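Salmonella typhimurium DB7155 bacteriophage DET7 tailspike (Bacteriophage, PDB 2V5I) serves as the receptor-binding tailspike of phage Det7, a trimer that binds the Salmonella O-antigen and probably cleaves it, as the P22 tailspike does. Local coordinates at residues Leu40-Asn45 against Cys65-Ile70; Ile70-Leu75 against Ser93-Trp98; Gly229-Arg234 against Lys259-Ser264. All coordinates share one frame; numbering follows the deposited sequence.

Interaction 1: Leu40-Asn45 against Cys65-Ile70; sequences LLIDIN and CKAKFI
Ile42 O accepts the backbone N-H of Lys66 at 2.8 Å, the shortest direct polar bond between the two segments. It joins neighbouring rungs of the parallel beta-helix, where Ile42 and Cys65 pair in register and both strands then turn into loops. The next polar link is made by a side chain. Asn45 OD1 takes Lys68 N at 2.9 Å, with the donor tilted 30° from the amide plane. Asn45 thus supplies a side-chain carbonyl where the two chains have left the pairing of Ile42 with Cys65. Its CG lies anti to its own carbonyl carbon (chi1 -72°), which brings the amide across to Lys68. The amide nitrogen ND2 lies 3.9 Å from Ile70 CD1. A water donates to both Asp43 O and Lys66 O and bridges the turning backbones. Inside the coil, the side chains of Ile42 and Phe69 cross at about a right angle, with CG1 and CD1 each 4.0 Å from CZ at the far tip of the ring. Ile42 CG1 also touches Cys65 SG. On the outer side, Leu41 CD1 packs against the extended chain of Lys66, whose NZ forms a salt bridge with Asp38 of the second subunit. Lys68 NZ pairs with Glu92 of the next rung. Ala67 points its methyl group at the first segment and sets CB against the peptide of Ile44, 3.3 Å from Ile44 C.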
# COMPACT_ATOMS: atom_id res chain seq x y z
N LEU A 40 39.27 -9.09 -10.06
CA LEU A 40 39.34 -10.23 -10.95
C LEU A 40 38.30 -9.98 -12.04
O LEU A 40 37.10 -9.87 -11.77
CB LEU A 40 39.01 -11.52 -10.21
CG LEU A 40 38.77 -12.79 -10.98
CD1 LEU A 40 40.02 -13.20 -11.74
CD2 LEU A 40 38.32 -13.92 -10.05
N LEU A 41 38.77 -9.97 -13.28
CA LEU A 41 37.91 -9.78 -14.45
C LEU A 41 37.70 -11.13 -15.14
O LEU A 41 38.68 -11.78 -15.55
CB LEU A 41 38.55 -8.81 -15.44
CG LEU A 41 37.85 -8.62 -16.78
CD1 LEU A 41 36.55 -7.91 -16.55
CD2 LEU A 41 38.69 -7.78 -17.77
N ILE A 42 36.44 -11.56 -15.29
CA ILE A 42 36.08 -12.74 -16.09
C ILE A 42 35.78 -12.29 -17.50
O ILE A 42 34.66 -11.87 -17.81
CB ILE A 42 34.86 -13.50 -15.49
CG1 ILE A 42 35.08 -13.76 -14.01
CG2 ILE A 42 34.65 -14.81 -16.21
CD1 ILE A 42 36.25 -14.60 -13.62
N ASP A 43 36.81 -12.33 -18.35
CA ASP A 43 36.76 -11.69 -19.64
C ASP A 43 36.47 -12.66 -20.82
O ASP A 43 36.12 -12.22 -21.92
CB ASP A 43 38.00 -10.84 -19.91
CG ASP A 43 39.32 -11.61 -19.90
OD1 ASP A 43 39.44 -12.66 -19.26
OD2 ASP A 43 40.28 -11.11 -20.58
N ILE A 44 36.50 -13.96 -20.52
CA ILE A 44 36.25 -15.01 -21.48
C ILE A 44 35.36 -16.05 -20.82
O ILE A 44 35.37 -16.18 -19.61
CB ILE A 44 37.56 -15.66 -22.00
CG1 ILE A 44 38.42 -16.22 -20.86
CG2 ILE A 44 38.36 -14.65 -22.81
CD1 ILE A 44 39.43 -17.29 -21.40
N ASN A 45 34.54 -16.72 -21.62
CA ASN A 45 33.72 -17.79 -21.09
C ASN A 45 34.61 -18.86 -20.45
O ASN A 45 35.69 -19.18 -20.97
CB ASN A 45 32.85 -18.45 -22.15
CG ASN A 45 31.71 -17.59 -22.63
OD1 ASN A 45 31.33 -16.58 -22.02
ND2 ASN A 45 31.14 -17.99 -23.76
N CYS A 65 32.31 -9.76 -13.83
CA CYS A 65 32.09 -10.74 -14.89
C CYS A 65 31.66 -10.05 -16.18
O CYS A 65 30.73 -9.24 -16.16
CB CYS A 65 31.05 -11.76 -14.48
SG CYS A 65 31.46 -12.59 -12.91
N LYS A 66 32.33 -10.37 -17.29
CA LYS A 66 31.96 -9.91 -18.63
C LYS A 66 31.92 -11.11 -19.60
O LYS A 66 32.17 -10.98 -20.79
CB LYS A 66 32.95 -8.83 -19.12
CG LYS A 66 32.90 -7.56 -18.24
CD LYS A 66 33.65 -6.37 -18.80
CE LYS A 66 33.46 -5.12 -17.93
NZ LYS A 66 34.08 -3.87 -18.55
N ALA A 67 31.54 -12.26 -19.06
CA ALA A 67 31.45 -13.53 -19.78
C ALA A 67 30.76 -14.54 -18.87
O ALA A 67 30.36 -14.17 -17.74
CB ALA A 67 32.82 -14.02 -20.21
N LYS A 68 30.57 -15.77 -19.33
CA LYS A 68 29.73 -16.77 -18.67
C LYS A 68 30.52 -17.88 -18.03
O LYS A 68 31.59 -18.24 -18.54
CB LYS A 68 28.79 -17.41 -19.66
CG LYS A 68 27.95 -16.46 -20.47
CD LYS A 68 27.09 -17.22 -21.48
CE LYS A 68 26.14 -16.32 -22.25
NZ LYS A 68 25.13 -17.15 -23.01
N PHE A 69 29.94 -18.47 -16.98
CA PHE A 69 30.39 -19.73 -16.41
C PHE A 69 29.43 -20.82 -16.90
O PHE A 69 28.23 -20.79 -16.61
CB PHE A 69 30.36 -19.75 -14.87
CG PHE A 69 31.34 -18.81 -14.23
CD1 PHE A 69 32.71 -18.93 -14.45
CD2 PHE A 69 30.91 -17.88 -13.29
CE1 PHE A 69 33.63 -18.05 -13.82
CE2 PHE A 69 31.83 -16.97 -12.70
CZ PHE A 69 33.17 -17.07 -12.96
N ILE A 70 29.96 -21.77 -17.69
CA ILE A 70 29.17 -22.77 -18.34
C ILE A 70 29.54 -24.16 -17.81
O ILE A 70 30.70 -24.58 -17.84
CB ILE A 70 29.39 -22.72 -19.88
CG1 ILE A 70 29.13 -21.29 -20.43
CG2 ILE A 70 28.54 -23.76 -20.59
CD1 ILE A 70 29.61 -21.06 -21.82
O HOH W 1 34.45 -10.01 -22.13

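Interaction 2: Ile70-Leu75 against Ser93-Trp98; sequences IGDGAL and SKTTPW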
# COMPACT_ATOMS: atom_id res chain seq x y z
N ILE A 70 29.96 -21.77 -17.69
CA ILE A 70 29.17 -22.77 -18.34
C ILE A 70 29.54 -24.16 -17.81
O ILE A 70 30.70 -24.58 -17.84
CB ILE A 70 29.39 -22.72 -19.88
CG1 ILE A 70 29.13 -21.29 -20.43
CG2 ILE A 70 28.54 -23.76 -20.59
CD1 ILE A 70 29.61 -21.06 -21.82
N GLY A 71 28.53 -24.92 -17.40
CA GLY A 71 28.78 -26.28 -16.93
C GLY A 71 27.53 -26.89 -16.34
O GLY A 71 26.58 -26.17 -16.03
N ASP A 72 27.55 -28.21 -16.16
CA ASP A 72 26.49 -28.92 -15.47
C ASP A 72 27.02 -29.17 -14.07
O ASP A 72 28.15 -29.61 -13.91
CB ASP A 72 26.15 -30.26 -16.11
CG ASP A 72 25.48 -30.13 -17.44
OD1 ASP A 72 24.87 -29.08 -17.72
OD2 ASP A 72 25.58 -31.10 -18.27
N GLY A 73 26.24 -28.89 -13.04
CA GLY A 73 26.70 -29.15 -11.67
C GLY A 73 27.14 -27.87 -10.96
O GLY A 73 26.83 -26.78 -11.40
N ALA A 74 27.99 -28.03 -9.94
CA ALA A 74 28.32 -26.93 -9.05
C ALA A 74 29.74 -26.41 -9.29
O ALA A 74 30.71 -27.20 -9.43
CB ALA A 74 28.19 -27.39 -7.60
N LEU A 75 29.85 -25.08 -9.38
CA LEU A 75 31.10 -24.36 -9.30
C LEU A 75 31.16 -23.81 -7.89
O LEU A 75 30.28 -23.07 -7.47
CB LEU A 75 31.12 -23.24 -10.34
CG LEU A 75 32.33 -22.33 -10.37
CD1 LEU A 75 33.65 -23.15 -10.57
CD2 LEU A 75 32.16 -21.25 -11.41
N SER A 93 23.89 -23.78 -18.05
CA SER A 93 24.12 -25.22 -18.11
C SER A 93 24.79 -25.57 -19.39
O SER A 93 24.58 -24.91 -20.40
CB SER A 93 22.84 -26.03 -17.94
OG SER A 93 21.89 -25.77 -19.00
N LYS A 94 25.54 -26.66 -19.34
CA LYS A 94 26.13 -27.25 -20.53
C LYS A 94 25.07 -28.00 -21.34
O LYS A 94 24.97 -27.86 -22.58
CB LYS A 94 27.25 -28.19 -20.03
CG LYS A 94 27.97 -28.90 -21.08
CD LYS A 94 29.29 -29.49 -20.58
CE LYS A 94 29.13 -30.65 -19.69
NZ LYS A 94 30.51 -31.14 -19.33
N THR A 95 24.29 -28.82 -20.65
CA THR A 95 23.28 -29.65 -21.27
C THR A 95 22.02 -28.82 -21.53
O THR A 95 21.63 -27.96 -20.71
CB THR A 95 22.96 -30.85 -20.38
OG1 THR A 95 24.13 -31.68 -20.19
CG2 THR A 95 21.87 -31.69 -21.02
N THR A 96 21.33 -29.13 -22.62
CA THR A 96 20.03 -28.50 -22.91
C THR A 96 18.99 -29.56 -22.47
O THR A 96 18.88 -30.62 -23.11
CB THR A 96 19.87 -28.18 -24.40
OG1 THR A 96 20.82 -27.16 -24.79
CG2 THR A 96 18.50 -27.69 -24.73
N PRO A 97 18.31 -29.34 -21.36
CA PRO A 97 17.45 -30.37 -20.78
C PRO A 97 16.09 -30.50 -21.51
O PRO A 97 15.67 -29.59 -22.23
CB PRO A 97 17.22 -29.83 -19.35
CG PRO A 97 17.36 -28.42 -19.49
CD PRO A 97 18.29 -28.10 -20.56
N TRP A 98 15.38 -31.62 -21.30
CA TRP A 98 13.99 -31.76 -21.68
C TRP A 98 13.14 -30.99 -20.65
O TRP A 98 13.27 -31.20 -19.44
CB TRP A 98 13.55 -33.20 -21.67
CG TRP A 98 14.22 -34.01 -22.74
CD1 TRP A 98 15.31 -34.77 -22.60
CD2 TRP A 98 13.82 -34.11 -24.10
NE1 TRP A 98 15.65 -35.38 -23.83
CE2 TRP A 98 14.75 -34.97 -24.76
CE3 TRP A 98 12.79 -33.56 -24.84
CZ2 TRP A 98 14.65 -35.27 -26.10
CZ3 TRP A 98 12.71 -33.87 -26.23
CH2 TRP A 98 13.63 -34.71 -26.82
O HOH W 2 30.20 -29.41 -16.58
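A loop leaving one rung of the beta-helix is tied here to the turn between strands 69-70 and 73-78, and the Asp72 carboxylate makes the tie. Asp72 OD1 accepts two consecutive backbone N-H groups. Thr95 N donates to Asp72 OD1 at 3.0 Å, nearly straight at 172°, and uses the syn lone pair of that oxygen. The bond from Lys94 N to OD1 is weak, with an angle of only 126°. Asp72 OD2 takes the Thr95 hydroxyl, but the modelled 2.5 Å to Thr95 OG1 is so short that its exact length is doubtful. Their side chains cross at about a right angle. Thr95 OG1 lies beside its backbone N (chi1 -62°), which lets hydroxyl and N-H face the same carboxylate. Lys94 CB packs 3.4 Å from Asp72 OD1. Ser93 adds a CA-H...O contact to Gly71 O, and its OG bonds to Thr95 O at 2.8 Å, bracing the loop from within. A water accepts from Asp72 N and, weakly, from Lys94 NZ. Lys94 NZ is 5.0 Å from Asp72 OD2, too far for a salt bridge. The sound Thr95 N bond, the weaker Lys94 N bond and the nearby lysine would be expected to favour the charged form of Asp72.

Interaction 3: Gly229-Arg234 against Lys259-Ser264; sequences GVQFLR and KTYQGS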
# COMPACT_ATOMS: atom_id res chain seq x y z
N GLY A 229 11.51 -19.86 -6.54
CA GLY A 229 12.34 -18.76 -6.97
C GLY A 229 13.42 -18.43 -5.97
O GLY A 229 14.60 -18.32 -6.26
N VAL A 230 12.95 -18.13 -4.75
CA VAL A 230 13.83 -17.87 -3.61
C VAL A 230 13.42 -18.79 -2.47
O VAL A 230 12.25 -18.92 -2.16
CB VAL A 230 13.72 -16.38 -3.09
CG1 VAL A 230 14.68 -16.13 -1.91
CG2 VAL A 230 13.99 -15.38 -4.19
N GLN A 231 14.40 -19.44 -1.85
CA GLN A 231 14.08 -20.29 -0.72
C GLN A 231 15.09 -20.20 0.40
O GLN A 231 16.25 -19.96 0.17
CB GLN A 231 13.93 -21.74 -1.15
CG GLN A 231 15.13 -22.36 -1.67
CD GLN A 231 14.83 -23.70 -2.46
OE1 GLN A 231 13.69 -24.15 -2.57
NE2 GLN A 231 15.88 -24.32 -2.98
N PHE A 232 14.57 -20.33 1.65
CA PHE A 232 15.41 -20.31 2.86
C PHE A 232 15.28 -21.61 3.62
O PHE A 232 14.18 -22.14 3.71
CB PHE A 232 14.89 -19.15 3.79
CG PHE A 232 15.09 -17.80 3.21
CD1 PHE A 232 14.13 -17.26 2.34
CD2 PHE A 232 16.20 -17.08 3.50
CE1 PHE A 232 14.32 -16.02 1.77
CE2 PHE A 232 16.40 -15.78 2.91
CZ PHE A 232 15.40 -15.30 2.07
N LEU A 233 16.40 -22.04 4.22
CA LEU A 233 16.45 -23.22 5.11
C LEU A 233 17.20 -22.84 6.39
O LEU A 233 18.34 -22.41 6.34
CB LEU A 233 17.15 -24.44 4.46
CG LEU A 233 16.52 -25.03 3.22
CD1 LEU A 233 16.95 -24.31 1.98
CD2 LEU A 233 16.91 -26.49 3.12
N ARG A 234 16.52 -22.95 7.53
CA ARG A 234 17.10 -22.67 8.86
C ARG A 234 17.75 -21.26 8.95
O ARG A 234 18.86 -21.12 9.41
CB ARG A 234 18.06 -23.77 9.23
CG ARG A 234 18.41 -23.84 10.73
CD ARG A 234 19.02 -25.17 11.12
NE ARG A 234 19.64 -25.16 12.46
CZ ARG A 234 20.84 -24.69 12.75
NH1 ARG A 234 21.60 -24.11 11.83
NH2 ARG A 234 21.30 -24.75 14.02
N LYS A 259 9.67 -19.16 -0.85
CA LYS A 259 9.40 -20.32 0.04
C LYS A 259 10.28 -20.33 1.28
O LYS A 259 11.50 -20.23 1.17
CB LYS A 259 9.61 -21.61 -0.76
CG LYS A 259 9.40 -22.95 -0.01
CD LYS A 259 9.96 -24.10 -0.83
CE LYS A 259 9.79 -25.42 -0.15
NZ LYS A 259 10.22 -26.50 -1.12
N THR A 260 9.61 -20.47 2.43
CA THR A 260 10.29 -20.88 3.64
C THR A 260 10.12 -22.40 3.80
O THR A 260 9.01 -22.89 3.89
CB THR A 260 9.67 -20.14 4.88
OG1 THR A 260 8.27 -20.31 4.94
CG2 THR A 260 9.94 -18.65 4.80
N TYR A 261 11.26 -23.11 3.84
CA TYR A 261 11.13 -24.59 3.88
C TYR A 261 10.39 -25.04 5.09
O TYR A 261 10.49 -24.43 6.19
CB TYR A 261 12.51 -25.27 3.92
CG TYR A 261 12.90 -25.91 2.65
CD1 TYR A 261 13.34 -25.12 1.61
CD2 TYR A 261 12.89 -27.27 2.51
CE1 TYR A 261 13.75 -25.67 0.44
CE2 TYR A 261 13.30 -27.86 1.30
CZ TYR A 261 13.72 -27.05 0.29
OH TYR A 261 14.15 -27.55 -0.93
N GLN A 262 9.64 -26.14 4.91
CA GLN A 262 8.88 -26.76 5.95
C GLN A 262 9.54 -28.05 6.40
O GLN A 262 10.13 -28.78 5.58
CB GLN A 262 7.46 -27.09 5.50
CG GLN A 262 6.61 -25.88 5.42
CD GLN A 262 6.10 -25.58 4.08
OE1 GLN A 262 5.46 -26.42 3.48
NE2 GLN A 262 6.34 -24.33 3.59
N GLY A 263 9.42 -28.34 7.67
CA GLY A 263 9.87 -29.62 8.22
C GLY A 263 11.36 -29.76 8.39
O GLY A 263 12.09 -28.80 8.63
N SER A 264 11.86 -30.97 8.09
CA SER A 264 13.26 -31.36 8.29
C SER A 264 13.94 -31.70 6.96
O SER A 264 13.29 -32.11 6.02
CB SER A 264 13.32 -32.64 9.14
OG SER A 264 12.85 -32.40 10.43
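Val230 O accepts the N-H of Lys259 at 2.9 Å, the first of three backbone bonds between the two segments. Gln231 follows, paired in register with Lys259, and its CA lies 3.2 Å from Lys259 O in a CA-H...O contact. Its CG sits between the backbone N and the carbonyl carbon (chi1 64°), and the chain runs out to the Tyr261 ring. Gln231 OE1 lies at the ring edge, 3.4 Å from Tyr261 CE1, with amide and ring planes 64° apart. Gln231 NE2 bonds to Thr203 of the preceding rung. Phe232 pairs with Thr260 on the face opposite Gln231, and its N-H goes to Lys259 O at 3.1 Å. These are successive rungs of the parallel beta-helix, and Phe232 packs on Val245 inside the coil. Phe232 O then takes Tyr261 N at 3.1 Å, with a straight N-H...O angle of 168°. The same oxygen also accepts from the side chain of Asn272. Leu233 runs side by side with Tyr261 and makes a CH-pi contact, its CG over one ring face 3.9 Å from the centroid. Lys259 CE lies over the opposite face, near the rim. Lys259 NZ reaches Glu255 in a salt bridge.

In the fold
The three contacts follow one another along the chain and along the beta-helix. Interactions 1 and 2 lie towards its N-terminal end, with centres 16 Å apart, and share Ile70. They touch where Phe69 CG meets Leu75 CD2 at 3.8 Å. Strand 69-70 is followed, after the turn at 71-72, by strand 73-78, and the chain passes there from one face of the coil to another. Interaction 3 is farther along, centred 24 Å from interaction 2 and 31 Å from interaction 1, without touching either. Strand 73-78 and strands 230-233 and 258-260 belong to the same run of parallel strands. Each contact ties neighbouring rungs, and interaction 1 alone also reaches another subunit of the trimer, chiefly through Lys66.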